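Local coordinates for periplasmic binding protein/LacI transcriptional regulator (Alkaliphilus metalliredigens, PDB 3CTP), which binds D-xylulofuranose in the cleft between its two lobes and probably acts as a LacI-family DNA-binding transcriptional repressor, at residues 295-298 with 299-303; 110-114 with 115-119; 143-146 with 147-151; 244-247 with 248-252. All blocks are in the same frame, centred on the assembly; numbering follows the deposited sequence.

Contact 1 (295-298 with 299-303)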
loop_
_atom_site.group_PDB
_atom_site.type_symbol
_atom_site.label_atom_id
_atom_site.label_comp_id
_atom_site.label_asym_id
_atom_site.label_seq_id
_atom_site.Cartn_x
_atom_site.Cartn_y
_atom_site.Cartn_z
ATOM N N GLU A 295 20.903 -7.805 -8.436
ATOM C CA GLU A 295 22.172 -8.145 -9.071
ATOM C C GLU A 295 23.278 -8.209 -8.050
ATOM O O GLU A 295 24.074 -9.145 -8.057
ATOM C CB GLU A 295 22.562 -7.097 -10.114
ATOM C CG GLU A 295 21.874 -7.235 -11.459
ATOM C CD GLU A 295 22.106 -8.577 -12.129
ATOM O OE1 GLU A 295 23.281 -8.957 -12.387
ATOM O OE2 GLU A 295 21.106 -9.235 -12.405
ATOM N N LEU A 296 23.340 -7.218 -7.168
ATOM C CA LEU A 296 24.446 -7.150 -6.205
ATOM C C LEU A 296 24.276 -8.213 -5.119
ATOM O O LEU A 296 25.249 -8.859 -4.705
ATOM C CB LEU A 296 24.523 -5.761 -5.580
ATOM C CG LEU A 296 24.861 -4.662 -6.575
ATOM C CD1 LEU A 296 24.738 -3.281 -5.925
ATOM C CD2 LEU A 296 26.307 -4.869 -7.107
ATOM N N LEU A 297 23.053 -8.405 -4.632
ATOM C CA LEU A 297 22.873 -9.443 -3.611
ATOM C C LEU A 297 23.289 -10.810 -4.162
ATOM O O LEU A 297 23.938 -11.611 -3.467
ATOM C CB LEU A 297 21.401 -9.465 -3.117
ATOM C CG LEU A 297 21.125 -10.466 -1.991
ATOM C CD1 LEU A 297 21.947 -10.119 -0.760
ATOM C CD2 LEU A 297 19.613 -10.475 -1.676
ATOM N N ILE A 298 22.950 -11.087 -5.415
ATOM C CA ILE A 298 23.313 -12.379 -5.993
ATOM C C ILE A 298 24.846 -12.515 -6.124
ATOM O O ILE A 298 25.412 -13.598 -5.937
ATOM C CB ILE A 298 22.647 -12.573 -7.354
ATOM C CG1 ILE A 298 21.150 -12.831 -7.215
ATOM C CG2 ILE A 298 23.343 -13.692 -8.153
ATOM C CD1 ILE A 298 20.823 -13.935 -6.300
ATOM N N LYS A 299 25.529 -11.414 -6.422
ATOM C CA LYS A 299 27.014 -11.475 -6.406
ATOM C C LYS A 299 27.544 -11.884 -5.045
ATOM O O LYS A 299 28.457 -12.735 -4.941
ATOM C CB LYS A 299 27.640 -10.121 -6.796
ATOM C CG LYS A 299 27.501 -9.794 -8.240
ATOM C CD LYS A 299 28.292 -8.517 -8.551
ATOM C CE LYS A 299 27.778 -7.873 -9.806
ATOM N NZ LYS A 299 28.105 -8.708 -10.971
ATOM N N ILE A 300 27.005 -11.283 -3.990
ATOM C CA ILE A 300 27.457 -11.610 -2.650
ATOM C C ILE A 300 27.103 -13.075 -2.355
ATOM O O ILE A 300 27.930 -13.825 -1.842
ATOM C CB ILE A 300 26.872 -10.692 -1.550
ATOM C CG1 ILE A 300 27.150 -9.201 -1.820
ATOM C CG2 ILE A 300 27.420 -11.076 -0.167
ATOM C CD1 ILE A 300 28.615 -8.864 -1.839
ATOM N N ILE A 301 25.876 -13.487 -2.690
ATOM C CA ILE A 301 25.489 -14.874 -2.432
ATOM C C ILE A 301 26.439 -15.856 -3.095
ATOM O O ILE A 301 26.806 -16.888 -2.504
ATOM C CB ILE A 301 24.041 -15.143 -2.918
ATOM C CG1 ILE A 301 23.041 -14.406 -2.022
ATOM C CG2 ILE A 301 23.773 -16.675 -3.009
ATOM C CD1 ILE A 301 21.606 -14.421 -2.607
ATOM N N ASN A 302 26.822 -15.546 -4.332
ATOM C CA ASN A 302 27.632 -16.426 -5.174
ATOM C C ASN A 302 29.126 -16.313 -4.903
ATOM O O ASN A 302 29.923 -17.090 -5.455
ATOM C CB ASN A 302 27.393 -16.082 -6.646
ATOM C CG ASN A 302 26.013 -16.522 -7.141
ATOM O OD1 ASN A 302 25.296 -17.223 -6.450
ATOM N ND2 ASN A 302 25.649 -16.102 -8.344
ATOM N N GLY A 303 29.503 -15.334 -4.085
ATOM C CA GLY A 303 30.907 -15.086 -3.758
ATOM C C GLY A 303 31.698 -14.443 -4.887
ATOM O O GLY A 303 32.913 -14.660 -5.008
HETATM O O HOH W 1 25.490 -7.472 -12.561
#

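Contact 2 (110-114 with 115-119)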
loop_
_atom_site.group_PDB
_atom_site.type_symbol
_atom_site.label_atom_id
_atom_site.label_comp_id
_atom_site.label_asym_id
_atom_site.label_seq_id
_atom_site.Cartn_x
_atom_site.Cartn_y
_atom_site.Cartn_z
ATOM N N GLU A 110 16.861 -11.905 13.165
ATOM C CA GLU A 110 17.061 -13.183 13.865
ATOM C C GLU A 110 16.194 -14.287 13.239
ATOM O O GLU A 110 16.617 -15.435 13.087
ATOM C CB GLU A 110 16.742 -13.039 15.357
ATOM C CG GLU A 110 17.688 -12.097 16.091
ATOM C CD GLU A 110 17.408 -12.038 17.587
ATOM O OE1 GLU A 110 16.470 -12.728 18.049
ATOM O OE2 GLU A 110 18.135 -11.307 18.301
ATOM N N VAL A 111 14.961 -13.930 12.905
ATOM C CA VAL A 111 14.039 -14.897 12.324
ATOM C C VAL A 111 14.513 -15.308 10.919
ATOM O O VAL A 111 14.517 -16.497 10.574
ATOM C CB VAL A 111 12.628 -14.322 12.272
ATOM C CG1 VAL A 111 11.710 -15.269 11.536
ATOM C CG2 VAL A 111 12.118 -14.068 13.697
ATOM N N LEU A 112 14.925 -14.342 10.100
ATOM C CA LEU A 112 15.443 -14.687 8.768
ATOM C C LEU A 112 16.680 -15.578 8.856
ATOM O O LEU A 112 16.828 -16.533 8.093
ATOM C CB LEU A 112 15.758 -13.403 7.988
ATOM C CG LEU A 112 14.496 -12.631 7.590
ATOM C CD1 LEU A 112 14.803 -11.199 7.144
ATOM C CD2 LEU A 112 13.731 -13.418 6.477
ATOM N N GLN A 113 17.594 -15.270 9.771
ATOM C CA GLN A 113 18.778 -16.128 9.976
ATOM C C GLN A 113 18.384 -17.545 10.395
ATOM O O GLN A 113 18.959 -18.534 9.916
ATOM C CB GLN A 113 19.687 -15.505 11.046
ATOM C CG GLN A 113 20.734 -16.431 11.624
ATOM C CD GLN A 113 21.587 -15.728 12.665
ATOM O OE1 GLN A 113 21.401 -15.922 13.868
ATOM N NE2 GLN A 113 22.506 -14.884 12.207
ATOM N N SER A 114 17.416 -17.655 11.304
ATOM C CA SER A 114 17.027 -18.958 11.824
ATOM C C SER A 114 16.373 -19.789 10.727
ATOM O O SER A 114 16.449 -21.023 10.726
ATOM C CB SER A 114 16.088 -18.806 13.030
ATOM O OG SER A 114 14.770 -18.470 12.612
ATOM N N HIS A 115 15.755 -19.101 9.764
ATOM C CA HIS A 115 15.141 -19.759 8.594
ATOM C C HIS A 115 16.093 -19.948 7.417
ATOM O O HIS A 115 15.690 -20.447 6.360
ATOM C CB HIS A 115 13.897 -18.989 8.149
ATOM C CG HIS A 115 12.719 -19.247 9.023
ATOM N ND1 HIS A 115 12.539 -18.606 10.230
ATOM C CD2 HIS A 115 11.696 -20.127 8.906
ATOM C CE1 HIS A 115 11.439 -19.056 10.805
ATOM N NE2 HIS A 115 10.912 -19.983 10.024
ATOM N N ARG A 116 17.345 -19.552 7.595
ATOM C CA ARG A 116 18.391 -19.833 6.624
ATOM C C ARG A 116 18.057 -19.313 5.231
ATOM O O ARG A 116 18.256 -20.017 4.222
ATOM C CB ARG A 116 18.668 -21.343 6.545
ATOM C CG ARG A 116 19.299 -21.927 7.799
ATOM C CD ARG A 116 19.632 -23.401 7.560
ATOM N NE ARG A 116 20.650 -23.898 8.479
ATOM C CZ ARG A 116 21.956 -23.875 8.232
ATOM N NH1 ARG A 116 22.411 -23.362 7.093
ATOM N NH2 ARG A 116 22.808 -24.348 9.131
ATOM N N VAL A 117 17.537 -18.100 5.156
ATOM C CA VAL A 117 17.340 -17.496 3.826
ATOM C C VAL A 117 18.680 -17.305 3.137
ATOM O O VAL A 117 19.731 -17.256 3.791
ATOM C CB VAL A 117 16.557 -16.163 3.902
ATOM C CG1 VAL A 117 15.183 -16.423 4.511
ATOM C CG2 VAL A 117 17.333 -15.107 4.704
ATOM N N ALA A 118 18.661 -17.159 1.811
ATOM C CA ALA A 118 19.893 -17.071 1.066
ATOM C C ALA A 118 20.534 -15.703 1.199
ATOM O O ALA A 118 21.745 -15.555 1.051
ATOM C CB ALA A 118 19.630 -17.355 -0.421
ATOM N N GLY A 119 19.703 -14.692 1.430
ATOM C CA GLY A 119 20.205 -13.320 1.509
ATOM C C GLY A 119 19.118 -12.418 2.074
ATOM O O GLY A 119 17.969 -12.815 2.146
#

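Contact 3 (143-146 with 147-151)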
loop_
_atom_site.group_PDB
_atom_site.type_symbol
_atom_site.label_atom_id
_atom_site.label_comp_id
_atom_site.label_asym_id
_atom_site.label_seq_id
_atom_site.Cartn_x
_atom_site.Cartn_y
_atom_site.Cartn_z
ATOM N N ASN A 143 19.910 3.434 3.928
ATOM C CA ASN A 143 20.698 3.705 5.117
ATOM C C ASN A 143 21.906 2.789 5.152
ATOM O O ASN A 143 21.791 1.579 4.916
ATOM C CB ASN A 143 19.865 3.458 6.381
ATOM C CG ASN A 143 18.901 4.581 6.689
ATOM O OD1 ASN A 143 18.780 5.555 5.950
ATOM N ND2 ASN A 143 18.194 4.442 7.816
ATOM N N HIS A 144 23.049 3.376 5.474
ATOM C CA HIS A 144 24.296 2.624 5.584
ATOM C C HIS A 144 24.283 1.814 6.864
ATOM O O HIS A 144 23.927 2.323 7.921
ATOM C CB HIS A 144 25.469 3.607 5.598
ATOM C CG HIS A 144 25.693 4.260 4.271
ATOM N ND1 HIS A 144 24.976 5.361 3.849
ATOM C CD2 HIS A 144 26.521 3.937 3.247
ATOM C CE1 HIS A 144 25.350 5.688 2.622
ATOM N NE2 HIS A 144 26.286 4.840 2.234
ATOM N N ILE A 145 24.744 0.571 6.796
ATOM C CA ILE A 145 24.696 -0.293 7.959
ATOM C C ILE A 145 26.088 -0.507 8.524
ATOM O O ILE A 145 26.397 -0.054 9.645
ATOM C CB ILE A 145 24.018 -1.619 7.581
ATOM C CG1 ILE A 145 22.617 -1.307 7.104
ATOM C CG2 ILE A 145 23.903 -2.531 8.820
ATOM C CD1 ILE A 145 21.800 -2.561 6.766
ATOM N N LEU A 146 26.926 -1.158 7.738
ATOM C CA LEU A 146 28.325 -1.348 8.113
ATOM C C LEU A 146 29.149 -1.124 6.867
ATOM O O LEU A 146 28.626 -1.218 5.750
ATOM C CB LEU A 146 28.551 -2.762 8.596
ATOM C CG LEU A 146 27.873 -3.187 9.902
ATOM C CD1 LEU A 146 27.986 -4.692 10.073
ATOM C CD2 LEU A 146 28.470 -2.462 11.123
ATOM N N ASP A 147 30.441 -0.862 7.052
ATOM C CA ASP A 147 31.270 -0.505 5.919
ATOM C C ASP A 147 31.422 -1.673 4.946
ATOM O O ASP A 147 31.868 -1.484 3.799
ATOM C CB ASP A 147 32.647 -0.049 6.418
ATOM C CG ASP A 147 32.572 1.247 7.195
ATOM O OD1 ASP A 147 31.550 1.944 7.060
ATOM O OD2 ASP A 147 33.514 1.568 7.946
ATOM N N ASN A 148 31.064 -2.878 5.376
ATOM C CA ASN A 148 31.213 -4.012 4.480
ATOM C C ASN A 148 29.901 -4.484 3.862
ATOM O O ASN A 148 29.838 -5.569 3.316
ATOM C CB ASN A 148 31.974 -5.173 5.137
ATOM C CG ASN A 148 31.200 -5.824 6.245
ATOM O OD1 ASN A 148 30.246 -5.254 6.773
ATOM N ND2 ASN A 148 31.621 -7.030 6.628
ATOM N N ILE A 149 28.879 -3.615 3.890
ATOM C CA ILE A 149 27.577 -3.903 3.250
ATOM C C ILE A 149 27.289 -2.822 2.212
ATOM O O ILE A 149 27.349 -1.631 2.519
ATOM C CB ILE A 149 26.454 -3.937 4.312
ATOM C CG1 ILE A 149 26.666 -5.154 5.232
ATOM C CG2 ILE A 149 25.055 -3.958 3.653
ATOM C CD1 ILE A 149 25.748 -5.132 6.464
ATOM N N ILE A 150 27.008 -3.247 0.975
ATOM C CA ILE A 150 26.717 -2.321 -0.114
ATOM C C ILE A 150 25.408 -1.606 0.140
ATOM O O ILE A 150 24.436 -2.238 0.538
ATOM C CB ILE A 150 26.541 -3.094 -1.418
ATOM C CG1 ILE A 150 27.892 -3.700 -1.844
ATOM C CG2 ILE A 150 26.006 -2.152 -2.549
ATOM C CD1 ILE A 150 27.760 -4.712 -3.014
ATOM N N THR A 151 25.373 -0.312 -0.126
ATOM C CA THR A 151 24.145 0.492 0.036
ATOM C C THR A 151 23.715 1.012 -1.343
ATOM O O THR A 151 24.523 1.632 -2.077
ATOM C CB THR A 151 24.422 1.707 0.958
ATOM O OG1 THR A 151 25.046 1.266 2.175
ATOM C CG2 THR A 151 23.135 2.447 1.283
HETATM O O HOH W 2 25.695 -0.349 4.322
#

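Contact 4 (244-247 with 248-252)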
loop_
_atom_site.group_PDB
_atom_site.type_symbol
_atom_site.label_atom_id
_atom_site.label_comp_id
_atom_site.label_asym_id
_atom_site.label_seq_id
_atom_site.Cartn_x
_atom_site.Cartn_y
_atom_site.Cartn_z
ATOM N N ALA A 244 0.412 13.621 -0.186
ATOM C CA ALA A 244 -1.023 13.374 -0.315
ATOM C C ALA A 244 -1.749 13.794 0.956
ATOM O O ALA A 244 -2.880 14.334 0.888
ATOM C CB ALA A 244 -1.276 11.866 -0.577
ATOM N N THR A 245 -1.135 13.532 2.112
ATOM C CA THR A 245 -1.801 13.905 3.379
ATOM C C THR A 245 -1.836 15.423 3.534
ATOM O O THR A 245 -2.820 16.002 4.013
ATOM C CB THR A 245 -1.117 13.289 4.635
ATOM O OG1 THR A 245 0.177 13.914 4.840
ATOM C CG2 THR A 245 -0.983 11.792 4.456
ATOM N N VAL A 246 -0.752 16.071 3.110
ATOM C CA VAL A 246 -0.692 17.538 3.176
ATOM C C VAL A 246 -1.743 18.143 2.250
ATOM O O VAL A 246 -2.454 19.069 2.620
ATOM C CB VAL A 246 0.717 18.052 2.802
ATOM C CG1 VAL A 246 0.732 19.610 2.659
ATOM C CG2 VAL A 246 1.753 17.560 3.818
ATOM N N MET A 247 -1.851 17.629 1.032
ATOM C CA MET A 247 -2.840 18.171 0.103
ATOM C C MET A 247 -4.253 17.935 0.641
ATOM O O MET A 247 -5.138 18.777 0.433
ATOM C CB MET A 247 -2.683 17.498 -1.259
ATOM C CG MET A 247 -1.430 17.973 -2.012
ATOM S SD MET A 247 -1.071 17.172 -3.634
ATOM C CE MET A 247 -2.581 17.520 -4.572
ATOM N N ARG A 248 -4.482 16.783 1.276
ATOM C CA ARG A 248 -5.822 16.505 1.842
ATOM C C ARG A 248 -6.177 17.566 2.874
ATOM O O ARG A 248 -7.311 18.086 2.898
ATOM C CB ARG A 248 -5.852 15.129 2.514
ATOM C CG ARG A 248 -6.965 14.967 3.609
ATOM C CD ARG A 248 -6.890 13.551 4.213
ATOM N NE ARG A 248 -7.930 13.246 5.198
ATOM C CZ ARG A 248 -7.768 13.384 6.506
ATOM N NH1 ARG A 248 -6.624 13.848 6.982
ATOM N NH2 ARG A 248 -8.756 13.053 7.340
ATOM N N ALA A 249 -5.208 17.899 3.723
ATOM C CA ALA A 249 -5.435 18.922 4.753
ATOM C C ALA A 249 -5.710 20.272 4.128
ATOM O O ALA A 249 -6.585 21.000 4.586
ATOM C CB ALA A 249 -4.258 19.017 5.691
ATOM N N LEU A 250 -4.947 20.627 3.100
ATOM C CA LEU A 250 -5.167 21.908 2.402
ATOM C C LEU A 250 -6.541 21.935 1.742
ATOM O O LEU A 250 -7.271 22.948 1.842
ATOM C CB LEU A 250 -4.061 22.133 1.358
ATOM C CG LEU A 250 -2.682 22.485 1.931
ATOM C CD1 LEU A 250 -1.599 22.389 0.875
ATOM C CD2 LEU A 250 -2.673 23.885 2.570
ATOM N N LYS A 251 -6.919 20.830 1.083
ATOM C CA LYS A 251 -8.238 20.760 0.425
ATOM C C LYS A 251 -9.377 20.941 1.442
ATOM O O LYS A 251 -10.401 21.599 1.145
ATOM C CB LYS A 251 -8.400 19.418 -0.319
ATOM C CG LYS A 251 -7.611 19.304 -1.617
ATOM C CD LYS A 251 -7.668 17.862 -2.122
ATOM C CE LYS A 251 -6.973 17.684 -3.459
ATOM N NZ LYS A 251 -7.193 16.289 -3.979
ATOM N N LYS A 252 -9.227 20.358 2.629
ATOM C CA LYS A 252 -10.269 20.475 3.659
ATOM C C LYS A 252 -10.486 21.938 4.039
ATOM O O LYS A 252 -11.572 22.316 4.504
ATOM C CB LYS A 252 -9.898 19.677 4.902
ATOM C CG LYS A 252 -9.902 18.165 4.729
ATOM C CD LYS A 252 -11.260 17.656 4.289
ATOM C CE LYS A 252 -11.433 16.186 4.637
ATOM N NZ LYS A 252 -12.534 15.562 3.847
HETATM O O HOH W 3 -4.315 14.873 6.055
#

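Contact 1 (295-298 with 299-303)
Ile301 reaches back one turn of its helix to Leu297 and Ile298. Its CB rests over the two carbonyl oxygens of that turn, Leu297 O and Ile298 O. CG1 lies anti to the carbonyl carbon (chi1 -70°), which swings it back along the helix to within 3.3 Å of Leu297 O. From there CD1 touches both earlier side chains, 4.0 Å from Leu297 CG and 3.8 Å from Ile298 CD1. Cut back to an alanine, this position is likely to lose the CD1 contact with Leu297 and Ile298 and to open a gap beside Tyr91. The backbone beneath is regular: Ile301 N donates to Leu297 O over 2.8 Å, nearly straight at 166°. Asn302 lies alongside Ile298 and points the same way, ND2 3.3 Å from Ile298 CG2, while ND2 also hydrogen-bonds Glu304. On the wetter flank one water links Glu295 OE1, 2.7 Å away, weakly to Lys299 NZ; the stronger partner of Glu295 is Lys89, in a salt bridge. Gly303, with positive phi, ends the helix in a Schellman motif, its N bonded to Ile300 O. This last turn of helix 286-302 lays Ile298 and Ile301 on Tyr91, in the loop before strand 92-97, and Ile300 on Pro137, just before strand 138-141.

Contact 2 (110-114 with 115-119)
The imidazole of His115 meets Val111 O at its edge: the oxygen lies nearly in the ring plane, 2.9 Å from ND1, which donates to it at 156°. Seen from the acceptor the approach is less regular, since ND1 stands 37° above the carbonyl plane. Val111 lies alongside the ring, pointing the same way, its CG1 3.7 Å from His115 ND1, and Ser114 OG approaches obliquely. Phe94 of the second subunit meets the imidazole edge-to-face, and Thr62 of that subunit packs on both Val111 and His115, so the ring lies at the subunit interface. Val111 O is gripped by three donors: besides ND1 it accepts from His115 N at 3.0 Å and from Ser114 OG at 2.8 Å. The hydroxyl gets there by sitting between its backbone N and carbonyl carbon (chi1 77°), folded back over the preceding turn. The ND1 bond fixes the imidazole's rotation, while the other two hold the carbonyl at the end of helix 102-114. There the chain turns out of the helix at Arg116, whose positive phi and bonds back into the last turn make a Schellman motif; its N donates to Gln113 O over 3.0 Å. One residue on, Val117 N forms a long, weak bond to Leu112 O, although it points almost straight at it. Val117 folds back against the last turn of the helix, where its side chain crosses that of Leu112, CG1 3.9 Å from Leu112 CD2. Ala118 and Gly119 hydrogen-bond through their backbones to Thr62 and Gly64 of the same chain, leading into strand 119-123.

Contact 3 (143-146 with 147-151)
Thr151 lies over one face of the His144 imidazole: CG2 stands 4.0 Å from the ring centroid and 7° off its normal, a CH-pi contact. The methyl is put there by lying anti to the backbone N, while OG1 comes within 3.2 Å of His144 CD2. The ring is held from outside too, ND1 bonded to Glu185 and NE2 to Asp310. Deeper in, Ile149 CD1 packs against Ile145 CG2 at 4.0 Å, and both isoleucines lie on Ala140 of strand 138-141. The other end is looser. Leu146 to Ile149 form a type I beta turn closed by Ile149 N to Leu146 O, 3.0 Å, and exposed Asp147 and Asn148 occupy its corner; Asn148 OD1 merely lies alongside Leu146 CB. Between the two limbs one water takes the N-H of Ile145, donates to Ile149 O and bonds Thr151 OG1. A valine in place of Thr151 would probably leave this water without its hydroxyl partner, weakening the bridge between the limbs. Asn143, bonded to Ser125, Val183 and Glu185, has its side chain about 6 Å from the bound sugar. With two carboxylates at its nitrogens, the neighbouring His144 is likely to be biased toward the protonated form.

Contact 4 (244-247 with 248-252)
Met247 and Arg248, side by side in sequence, leave helix 240-252 in different directions. Met247 touches the following turn through its backbone: its O accepts from Lys251 N at 2.8 Å, and the aliphatic start of Lys251 folds over the same oxygen, CG 3.3 Å away. The methionine's own side chain packs on Thr322. Arg248 sits over the preceding turn, its CB 3.5 Å from both Ala244 O and Thr245 O, and its N bonds Ala244 O. With CG anti to the backbone N (chi1 157°) and the chain extended to NE, the guanidinium is carried away from the helix backbone. There a water in the guanidinium plane, at its edge, accepts from Arg248 NH1 at 2.7 Å and donates to Thr245 O at 2.8 Å. That carbonyl thus has two donors, the other being Ala249 N. The charge itself is met by Glu273 of the second subunit in a salt bridge at NH2. One turn apart, Val246 and Leu250 lie side by side, CG1 to CD1 4.0 Å, on the buried flank where Leu250 also packs on Met226. The helix connects parallel strands 234-237 and 262-264 as the crossover of a beta-alpha-beta unit. Its Ala244 and Thr245 pack on Leu274 of the second subunit, so this helix lies both beside its own sheet and in the dimer interface.

In the fold
From the N-terminal side, contact 2 comes first, turning the chain from helix 102-114 into strand 119-123. Contact 3 then closes the loop between strands 138-141 and 151-154, contact 4 lies within helix 240-252, and contact 1 ends helix 286-302. All four follow in series; none nests or crosses. Contacts 1, 2 and 3 gather round the seven-stranded sheet: Ile301 CG1 of contact 1 packs 3.5 Å from Ala118 O of contact 2, and Leu296 CD1 lies 3.8 Å from Ile150 CG2 of contact 3. Contact 4 belongs to the lobe with the four-stranded sheet, its centre about 43 Å from that of contact 1. Contacts 2 and 4 both touch the second subunit.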